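Local structure of putative capsular polysaccharide biosynthesis protein (Streptococcus pneumoniae serotype 4, 6EWJ) at residues Lys372-Ala375 and Phe376-Asn379; Glu115-Tyr118 and Asp119-Glu122. The protein is a putative sugar aminotransferase of teichoic acid biosynthesis that binds pyridoxal 5'-phosphate and probably transfers an amino group to a sugar substrate. All blocks are in the same frame, centred on the assembly; numbering follows the deposited sequence.

Contact 1: Lys372-Ala375 and Phe376-Asn379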
ATOM      1  N   LYS A 372      11.944  12.038 -30.308  1.00 25.15           N
ATOM      2  CA  LYS A 372      13.131  12.320 -29.483  1.00 25.41           C
ATOM      3  C   LYS A 372      13.205  11.301 -28.360  1.00 23.98           C
ATOM      4  O   LYS A 372      14.292  10.777 -28.014  1.00 24.21           O
ATOM      5  CB  LYS A 372      13.100  13.748 -28.949  1.00 26.81           C
ATOM      6  CG  LYS A 372      13.025  14.795 -30.069  1.00 29.47           C
ATOM      7  CD  LYS A 372      14.371  15.206 -30.604  1.00 31.47           C
ATOM      8  CE  LYS A 372      14.237  16.333 -31.655  1.00 34.05           C
ATOM      9  NZ  LYS A 372      13.040  16.333 -32.596  1.00 35.44           N
ATOM     10  N   ALA A 373      12.039  11.005 -27.784  1.00 22.89           N
ATOM     11  CA  ALA A 373      11.936   9.967 -26.763  1.00 22.02           C
ATOM     12  C   ALA A 373      12.431   8.655 -27.295  1.00 21.49           C
ATOM     13  O   ALA A 373      13.219   7.961 -26.636  1.00 21.23           O
ATOM     14  CB  ALA A 373      10.487   9.832 -26.244  1.00 21.68           C
ATOM     15  N   TYR A 374      11.968   8.299 -28.494  1.00 22.04           N
ATOM     16  CA  TYR A 374      12.439   7.076 -29.139  1.00 22.05           C
ATOM     17  C   TYR A 374      13.968   7.068 -29.327  1.00 21.94           C
ATOM     18  O   TYR A 374      14.614   6.061 -29.117  1.00 21.31           O
ATOM     19  CB  TYR A 374      11.752   6.852 -30.498  1.00 23.09           C
ATOM     20  CG  TYR A 374      12.114   5.511 -31.046  1.00 23.92           C
ATOM     21  CD1 TYR A 374      11.445   4.363 -30.577  1.00 23.93           C
ATOM     22  CD2 TYR A 374      13.139   5.350 -31.994  1.00 25.04           C
ATOM     23  CE1 TYR A 374      11.796   3.117 -31.021  1.00 25.05           C
ATOM     24  CE2 TYR A 374      13.488   4.088 -32.448  1.00 25.75           C
ATOM     25  CZ  TYR A 374      12.803   2.989 -31.957  1.00 25.84           C
ATOM     26  OH  TYR A 374      13.097   1.726 -32.388  1.00 28.18           O
ATOM     27  N   ALA A 375      14.498   8.172 -29.826  1.00 22.11           N
ATOM     28  CA  ALA A 375      15.904   8.216 -30.216  1.00 22.77           C
ATOM     29  C   ALA A 375      16.786   8.108 -28.964  1.00 22.38           C
ATOM     30  O   ALA A 375      17.823   7.458 -29.002  1.00 22.81           O
ATOM     31  CB  ALA A 375      16.224   9.470 -31.052  1.00 23.35           C
ATOM     32  N   PHE A 376      16.331   8.675 -27.853  1.00 21.90           N
ATOM     33  CA  PHE A 376      17.045   8.530 -26.565  1.00 21.88           C
ATOM     34  C   PHE A 376      17.118   7.092 -26.112  1.00 21.35           C
ATOM     35  O   PHE A 376      18.175   6.613 -25.737  1.00 21.99           O
ATOM     36  CB  PHE A 376      16.340   9.358 -25.498  1.00 22.07           C
ATOM     37  CG  PHE A 376      16.996   9.322 -24.154  1.00 22.66           C
ATOM     38  CD1 PHE A 376      16.661   8.331 -23.230  1.00 22.86           C
ATOM     39  CD2 PHE A 376      17.931  10.288 -23.799  1.00 23.89           C
ATOM     40  CE1 PHE A 376      17.237   8.306 -21.960  1.00 23.53           C
ATOM     41  CE2 PHE A 376      18.524  10.267 -22.530  1.00 24.29           C
ATOM     42  CZ  PHE A 376      18.175   9.279 -21.611  1.00 23.71           C
ATOM     43  N   PHE A 377      15.967   6.429 -26.163  1.00 20.89           N
ATOM     44  CA  PHE A 377      15.806   5.003 -25.834  1.00 20.60           C
ATOM     45  C   PHE A 377      16.603   4.077 -26.711  1.00 21.10           C
ATOM     46  O   PHE A 377      17.266   3.156 -26.233  1.00 21.48           O
ATOM     47  CB  PHE A 377      14.333   4.618 -25.920  1.00 20.67           C
ATOM     48  CG  PHE A 377      14.087   3.152 -26.172  1.00 20.76           C
ATOM     49  CD1 PHE A 377      14.325   2.194 -25.163  1.00 20.45           C
ATOM     50  CD2 PHE A 377      13.590   2.710 -27.408  1.00 21.06           C
ATOM     51  CE1 PHE A 377      14.142   0.837 -25.406  1.00 20.63           C
ATOM     52  CE2 PHE A 377      13.409   1.361 -27.633  1.00 21.36           C
ATOM     53  CZ  PHE A 377      13.663   0.424 -26.620  1.00 21.12           C
ATOM     54  N   GLU A 378      16.540   4.315 -28.003  1.00 21.67           N
ATOM     55  CA  GLU A 378      17.161   3.450 -28.982  1.00 22.70           C
ATOM     56  C   GLU A 378      18.629   3.009 -28.728  1.00 22.52           C
ATOM     57  O   GLU A 378      18.975   1.844 -28.978  1.00 23.19           O
ATOM     58  CB  GLU A 378      17.079   4.118 -30.375  1.00 24.12           C
ATOM     59  CG  GLU A 378      17.290   3.158 -31.522  1.00 25.72           C
ATOM     60  CD  GLU A 378      17.387   3.831 -32.887  1.00 26.89           C
ATOM     61  OE1 GLU A 378      17.211   5.058 -33.011  1.00 27.91           O
ATOM     62  OE2 GLU A 378      17.606   3.092 -33.851  1.00 28.75           O
ATOM     63  N   ASN A 379      19.479   3.935 -28.287  1.00 22.04           N
ATOM     64  CA  ASN A 379      20.910   3.659 -28.090  1.00 21.95           C
ATOM     65  C   ASN A 379      21.340   3.752 -26.606  1.00 21.31           C
ATOM     66  O   ASN A 379      22.517   3.848 -26.308  1.00 21.25           O
ATOM     67  CB  ASN A 379      21.765   4.565 -28.968  1.00 22.52           C
ATOM     68  CG  ASN A 379      21.599   6.039 -28.662  1.00 22.16           C
ATOM     69  OD1 ASN A 379      20.559   6.480 -28.150  1.00 21.45           O
ATOM     70  ND2 ASN A 379      22.593   6.816 -29.008  1.00 22.56           N
TER
HETATM   71  O   HOH W   1      19.330   7.159 -31.404  1.00 22.35           O

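Contact 2: Glu115-Tyr118 and Asp119-Glu122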
ATOM      1  N   GLU A 115      15.168  15.532 -20.546  1.00 21.45           N
ATOM      2  CA  GLU A 115      14.147  16.486 -20.124  1.00 21.41           C
ATOM      3  C   GLU A 115      13.150  16.776 -21.223  1.00 22.13           C
ATOM      4  O   GLU A 115      13.467  16.680 -22.421  1.00 23.52           O
ATOM      5  CB  GLU A 115      14.757  17.799 -19.661  1.00 22.07           C
ATOM      6  CG  GLU A 115      15.553  17.753 -18.340  1.00 21.51           C
ATOM      7  CD  GLU A 115      15.986  19.151 -17.919  1.00 21.93           C
ATOM      8  OE1 GLU A 115      15.100  20.008 -17.750  1.00 21.55           O
ATOM      9  OE2 GLU A 115      17.212  19.408 -17.725  1.00 22.29           O
ATOM     10  N   MET A 116      11.934  17.120 -20.819  1.00 22.09           N
ATOM     11  CA  MET A 116      10.909  17.556 -21.753  1.00 22.69           C
ATOM     12  C   MET A 116      11.413  18.767 -22.560  1.00 23.51           C
ATOM     13  O   MET A 116      12.163  19.632 -22.038  1.00 23.00           O
ATOM     14  CB  MET A 116       9.623  17.932 -21.044  1.00 23.02           C
ATOM     15  CG  MET A 116       8.812  16.733 -20.603  1.00 22.53           C
ATOM     16  SD  MET A 116       7.280  17.162 -19.791  1.00 23.59           S
ATOM     17  CE  MET A 116       7.939  17.796 -18.225  1.00 22.94           C
ATOM     18  N   ASP A 117      11.057  18.777 -23.844  1.00 23.60           N
ATOM     19  CA  ASP A 117      11.182  19.948 -24.665  1.00 24.55           C
ATOM     20  C   ASP A 117      10.150  20.924 -24.118  1.00 24.65           C
ATOM     21  O   ASP A 117       8.962  20.653 -24.153  1.00 24.42           O
ATOM     22  CB  ASP A 117      10.925  19.562 -26.138  1.00 25.32           C
ATOM     23  CG  ASP A 117      10.938  20.739 -27.084  1.00 26.52           C
ATOM     24  OD1 ASP A 117      10.458  21.830 -26.729  1.00 27.45           O
ATOM     25  OD2 ASP A 117      11.379  20.544 -28.232  1.00 28.05           O
ATOM     26  N   TYR A 118      10.623  22.051 -23.564  1.00 25.16           N
ATOM     27  CA  TYR A 118       9.747  22.938 -22.783  1.00 25.30           C
ATOM     28  C   TYR A 118       8.893  23.822 -23.650  1.00 26.72           C
ATOM     29  O   TYR A 118       7.951  24.413 -23.147  1.00 26.76           O
ATOM     30  CB  TYR A 118      10.568  23.746 -21.730  1.00 25.30           C
ATOM     31  CG  TYR A 118      11.149  22.834 -20.697  1.00 24.11           C
ATOM     32  CD1 TYR A 118      10.315  22.180 -19.793  1.00 23.34           C
ATOM     33  CD2 TYR A 118      12.496  22.527 -20.662  1.00 23.91           C
ATOM     34  CE1 TYR A 118      10.802  21.319 -18.841  1.00 22.37           C
ATOM     35  CE2 TYR A 118      12.996  21.631 -19.712  1.00 23.03           C
ATOM     36  CZ  TYR A 118      12.113  21.006 -18.802  1.00 22.26           C
ATOM     37  OH  TYR A 118      12.542  20.091 -17.830  1.00 20.63           O
ATOM     38  N   ASP A 119       9.264  23.937 -24.930  1.00 28.21           N
ATOM     39  CA  ASP A 119       8.438  24.616 -25.913  1.00 30.09           C
ATOM     40  C   ASP A 119       7.242  23.734 -26.193  1.00 29.34           C
ATOM     41  O   ASP A 119       6.109  24.222 -26.194  1.00 29.63           O
ATOM     42  CB  ASP A 119       9.196  24.867 -27.220  1.00 32.05           C
ATOM     43  CG  ASP A 119      10.384  25.810 -27.035  1.00 34.28           C
ATOM     44  OD1 ASP A 119      10.249  26.811 -26.287  1.00 35.85           O
ATOM     45  OD2 ASP A 119      11.434  25.582 -27.683  1.00 36.69           O
ATOM     46  N   LEU A 120       7.507  22.451 -26.434  1.00 27.92           N
ATOM     47  CA  LEU A 120       6.418  21.498 -26.652  1.00 27.74           C
ATOM     48  C   LEU A 120       5.554  21.353 -25.387  1.00 27.33           C
ATOM     49  O   LEU A 120       4.356  21.166 -25.489  1.00 27.24           O
ATOM     50  CB  LEU A 120       6.958  20.149 -27.104  1.00 27.20           C
ATOM     51  CG  LEU A 120       7.597  20.052 -28.506  1.00 27.66           C
ATOM     52  CD1 LEU A 120       8.113  18.643 -28.722  1.00 27.22           C
ATOM     53  CD2 LEU A 120       6.632  20.430 -29.625  1.00 28.90           C
ATOM     54  N   LEU A 121       6.172  21.476 -24.207  1.00 26.91           N
ATOM     55  CA  LEU A 121       5.410  21.524 -22.932  1.00 27.02           C
ATOM     56  C   LEU A 121       4.425  22.683 -22.883  1.00 28.19           C
ATOM     57  O   LEU A 121       3.236  22.490 -22.603  1.00 27.57           O
ATOM     58  CB  LEU A 121       6.361  21.638 -21.758  1.00 26.84           C
ATOM     59  CG  LEU A 121       5.761  21.839 -20.350  1.00 26.97           C
ATOM     60  CD1 LEU A 121       4.820  20.722 -20.059  1.00 26.18           C
ATOM     61  CD2 LEU A 121       6.797  21.891 -19.281  1.00 26.73           C
ATOM     62  N   GLU A 122       4.914  23.891 -23.218  1.00 29.36           N
ATOM     63  CA  GLU A 122       4.031  25.062 -23.372  1.00 31.24           C
ATOM     64  C   GLU A 122       2.844  24.776 -24.302  1.00 32.01           C
ATOM     65  O   GLU A 122       1.690  25.078 -23.966  1.00 32.15           O
ATOM     66  CB  GLU A 122       4.796  26.294 -23.917  1.00 32.80           C
ATOM     67  CG  GLU A 122       5.610  27.010 -22.875  1.00 33.54           C
ATOM     68  CD  GLU A 122       6.377  28.188 -23.427  1.00 34.93           C
ATOM     69  OE1 GLU A 122       6.080  28.653 -24.540  1.00 36.51           O
ATOM     70  OE2 GLU A 122       7.282  28.682 -22.739  1.00 35.97           O
TER

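Contact 1: Lys372-Ala375 and Phe376-Asn379
Phe377 turns its ring edge toward the face of Tyr374 in an offset edge-to-face pair, with centroids 5.8 Å apart and planes at 67°. The CD2-CE2 side of the Phe377 ring leads, with Phe377 CD2 4.1 Å from Tyr374 CE1. The carbonyl oxygen of Tyr374 sits at the edge of the Phe377 ring, near its plane. On the CE2 limb of the tyrosine runs the extended chain of Glu378, whose OE1 comes within 3.9 Å of Tyr374 CE2, with carboxylate and ring inclined at 42°. With CG of Tyr374 opposite its backbone N (chi1 -172°), the ring leans along the helix over the following turn, where Phe377 and Glu378 can reach it.

Tyr374 with Phe377 (i to i+3) and with Glu378 (i to i+4) illustrates side-chain packing on the last turns of helix 371-378. The backbone supplies the spacing: Phe376 N, Phe377 N and Glu378 N donate to Lys372 O, Ala373 O and Tyr374 O, the last bond being the shortest at 2.8 Å. At the other end of the helix, Asp108 receives the amides of Lys372 and Ala373. Beyond the segments Phe377 reaches Leu330, Val349 and Pro353, as well as Trp253 of the second subunit, so its ring belongs to the dimer interface too.

Where the helix ends, Ala375 O is no longer served by an i+4 amide of the segments. A water donates to it at 2.9 Å and reaches Glu378 OE1 weakly, while Glu378 OE2 accepts from Leu330 N. Asn379 OD1 lies 3.0 Å from Ala375 O, two acceptors that cannot bond to each other. Arg324 NE donates to Asn379 OD1 and Asn379 ND2 bonds to Val325 O, which fixes the amide's orientation; the guanidinium and the water probably offset the repulsion between two oxygens at the helix terminus.

Contact 2: Glu115-Tyr118 and Asp119-Glu122
Asp117 is the N-cap of helix 118-124, and its OD1 takes the place of the missing preceding turn. That oxygen accepts a nearly straight bond from Leu120 N (3.0 Å, 169°), arriving from above the carboxylate plane, and a weak one from Asp119 N. CG of Asp117 stands opposite the backbone N (chi1 176°), which swings the carboxylate back over these amides and lays its carbon 3.7 Å from Leu120 CG. Met116 and Leu121 bracket the cap as a hydrophobic staple, Met116 SD to Leu121 CD1 at 4.3 Å, both resting on Ile84 of the central sheet. The first regular helical bonds, Leu121 N to Asp117 O and Glu122 N to Tyr118 O, follow directly.

Farther out, Arg146 of helix 144-153 forms salt bridges with Asp119 and Glu122, which would probably offset part of the repulsion between the Asp117 and Asp119 carboxylates (Asp117 OD1 to Asp119 OD2, 4.0 Å). Leu121 CD2 lies at the edge of the Tyr118 ring, 3.6 Å from Tyr118 CD1, while Met116 O, itself bonded to Gln110 NE2, lies above one face, offset toward the rim. Glu115 fixes the far end of the ring: its OE1, also held by Asp143 N, receives Tyr118 OH at 2.6 Å on the anti lone pair.

Overall arrangement
Contact 2 comes well before contact 1 in the sequence, yet both lie on the same side of the chain's centre, their centres 16 Å apart and their nearest atoms about 6 Å apart without touching. Asp108, just after strand 103-107, connects them: its carboxylate accepts from the first amides of Lys372-Ala375, and its backbone pairs with that of Asp117 in contact 2. Only contact 1 comes near the cofactor region. The side chain of Phe377 is about 6 Å from that of Tyr351, and that of Phe376 about 10 Å from that of His179, both pyridoxal phosphate-binding residues, although no cofactor occupies this apo chain. Contact 2 packs a helix start onto the sheet, away from that site.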